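Local structure of polyketide synthase PksL (Bacillus subtilis, 5E1V) at residues Ile87-Ile92 against Leu105-Asp110. The protein is a multidomain synthase of the bacillaene pathway, of which this dehydratase domain probably removes water from beta-hydroxyacyl intermediates to leave a double bond. Numbering follows the deposited sequence.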
loop_
_atom_site.group_PDB
_atom_site.type_symbol
_atom_site.label_atom_id
_atom_site.label_comp_id
_atom_site.label_asym_id
_atom_site.label_seq_id
_atom_site.Cartn_x
_atom_site.Cartn_y
_atom_site.Cartn_z
ATOM N N ILE A 87 4.372 -16.935 -1.735
ATOM C CA ILE A 87 4.316 -16.331 -0.397
ATOM C C ILE A 87 2.937 -16.595 0.201
ATOM O O ILE A 87 1.924 -16.411 -0.432
ATOM C CB ILE A 87 4.518 -14.793 -0.548
ATOM C CG1 ILE A 87 5.862 -14.437 -1.184
ATOM C CG2 ILE A 87 4.454 -14.091 0.813
ATOM C CD1 ILE A 87 5.793 -13.094 -1.849
ATOM N N THR A 88 2.891 -16.994 1.454
ATOM C CA THR A 88 1.604 -17.100 2.151
ATOM C C THR A 88 1.752 -16.456 3.566
ATOM O O THR A 88 2.826 -16.552 4.199
ATOM C CB THR A 88 1.272 -18.601 2.330
ATOM O OG1 THR A 88 2.332 -19.110 3.154
ATOM C CG2 THR A 88 1.290 -19.355 1.046
ATOM N N ALA A 89 0.738 -15.714 4.029
ATOM C CA ALA A 89 0.863 -15.128 5.323
ATOM C C ALA A 89 -0.365 -15.594 6.117
ATOM O O ALA A 89 -1.479 -15.315 5.768
ATOM C CB ALA A 89 0.907 -13.652 5.259
ATOM N N LYS A 90 -0.103 -16.345 7.146
ATOM C CA LYS A 90 -1.186 -16.886 7.949
ATOM C C LYS A 90 -0.894 -16.529 9.407
ATOM O O LYS A 90 0.241 -16.586 9.859
ATOM C CB LYS A 90 -1.279 -18.395 7.737
ATOM C CG LYS A 90 0.050 -19.069 7.664
ATOM C CD LYS A 90 -0.094 -20.564 7.340
ATOM C CE LYS A 90 -0.205 -20.832 5.864
ATOM N NZ LYS A 90 1.032 -21.501 5.398
ATOM N N GLY A 91 -1.935 -16.171 10.137
ATOM C CA GLY A 91 -1.763 -15.705 11.444
ATOM C C GLY A 91 -2.692 -16.347 12.494
ATOM O O GLY A 91 -3.789 -16.815 12.214
ATOM N N ILE A 92 -2.195 -16.320 13.692
ATOM C CA ILE A 92 -2.919 -16.760 14.890
ATOM C C ILE A 92 -3.045 -15.616 15.890
ATOM O O ILE A 92 -2.057 -15.002 16.238
ATOM C CB ILE A 92 -2.076 -17.872 15.574
ATOM C CG1 ILE A 92 -1.844 -19.012 14.573
ATOM C CG2 ILE A 92 -2.768 -18.304 16.854
ATOM C CD1 ILE A 92 -0.836 -20.103 14.954
ATOM N N LEU A 105 -5.802 -17.486 7.064
ATOM C CA LEU A 105 -5.141 -16.950 5.865
ATOM C C LEU A 105 -5.451 -15.465 5.633
ATOM O O LEU A 105 -6.615 -14.975 5.508
ATOM C CB LEU A 105 -5.451 -17.791 4.614
ATOM C CG LEU A 105 -4.683 -17.360 3.354
ATOM C CD1 LEU A 105 -3.217 -17.695 3.399
ATOM C CD2 LEU A 105 -5.321 -17.916 2.095
ATOM N N TYR A 106 -4.367 -14.677 5.612
ATOM C CA TYR A 106 -4.514 -13.283 5.302
ATOM C C TYR A 106 -4.150 -12.867 3.883
ATOM O O TYR A 106 -4.809 -11.962 3.339
ATOM C CB TYR A 106 -3.686 -12.478 6.350
ATOM C CG TYR A 106 -4.317 -12.538 7.739
ATOM C CD1 TYR A 106 -5.377 -11.679 8.077
ATOM C CD2 TYR A 106 -3.826 -13.358 8.713
ATOM C CE1 TYR A 106 -5.937 -11.716 9.332
ATOM C CE2 TYR A 106 -4.378 -13.393 9.979
ATOM C CZ TYR A 106 -5.416 -12.554 10.274
ATOM O OH TYR A 106 -5.967 -12.527 11.546
ATOM N N MET A 107 -3.065 -13.384 3.330
ATOM C CA MET A 107 -2.534 -12.856 2.041
ATOM C C MET A 107 -1.764 -14.020 1.389
ATOM O O MET A 107 -1.097 -14.785 2.048
ATOM C CB MET A 107 -1.591 -11.636 2.364
ATOM C CG MET A 107 -0.912 -11.035 1.182
ATOM S SD MET A 107 0.610 -11.863 0.866
ATOM C CE MET A 107 1.705 -11.297 2.218
ATOM N N LYS A 108 -1.728 -14.055 0.077
ATOM C CA LYS A 108 -0.760 -14.843 -0.667
ATOM C C LYS A 108 -0.283 -13.988 -1.852
ATOM O O LYS A 108 -0.955 -13.062 -2.243
ATOM C CB LYS A 108 -1.515 -16.013 -1.314
ATOM C CG LYS A 108 -1.968 -17.088 -0.366
ATOM C CD LYS A 108 -2.922 -18.076 -1.112
ATOM C CE LYS A 108 -2.098 -19.163 -1.725
ATOM N NZ LYS A 108 -2.931 -20.047 -2.605
ATOM N N ALA A 109 0.843 -14.349 -2.438
ATOM C CA ALA A 109 1.438 -13.608 -3.487
ATOM C C ALA A 109 2.549 -14.434 -4.110
ATOM O O ALA A 109 3.006 -15.419 -3.552
ATOM C CB ALA A 109 2.041 -12.286 -2.922
ATOM N N ASP A 110 3.024 -13.977 -5.255
ATOM C CA ASP A 110 4.167 -14.547 -5.917
ATOM C C ASP A 110 5.269 -13.500 -6.003
ATOM O O ASP A 110 4.969 -12.329 -6.181
ATOM C CB ASP A 110 3.831 -14.959 -7.336
ATOM C CG ASP A 110 2.616 -15.973 -7.400
ATOM O OD1 ASP A 110 2.559 -16.866 -6.547
ATOM O OD2 ASP A 110 1.747 -15.789 -8.284
#
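The ring of Y106 meets strand 87-92 with an edge: CD2 lies 3.7 Å from G91 N, which sits in the ring plane, A89 O and K90 C lie near the same edge, and CE2 passes alongside G91 CA. Neither face of the ring is used across this pair of strands. A classic beta bulge, Y106 and M107 both facing A89, and a chi1 of -70°, CG anti to the carbonyl carbon, together bring the ring here. A89 O accepts from Y106 N at 3.0 Å, nearly along the C=O axis, and only weakly from M107 N. The bulge shifts the register by one residue within the antiparallel hairpin of strands 84-94 and 104-112, part of a hotdog fold, whose strands wrap a long helix, here 34-44; I87 and M107, on the face shared with A89 and A109, pack against it. M107 is bent at chi2 (-88°) and chi3 (-73°), which lays CE against A89 CB (3.9 Å) and I87 CG2, while I87 CD1 reaches A109 CB. An alanine at I87 would lose both branches and would probably loosen this apolar layer beside I38. I87 N bonds to A109 O at 2.7 Å, within the carbonyl plane, whereas A109 N approaches I87 O from above its plane.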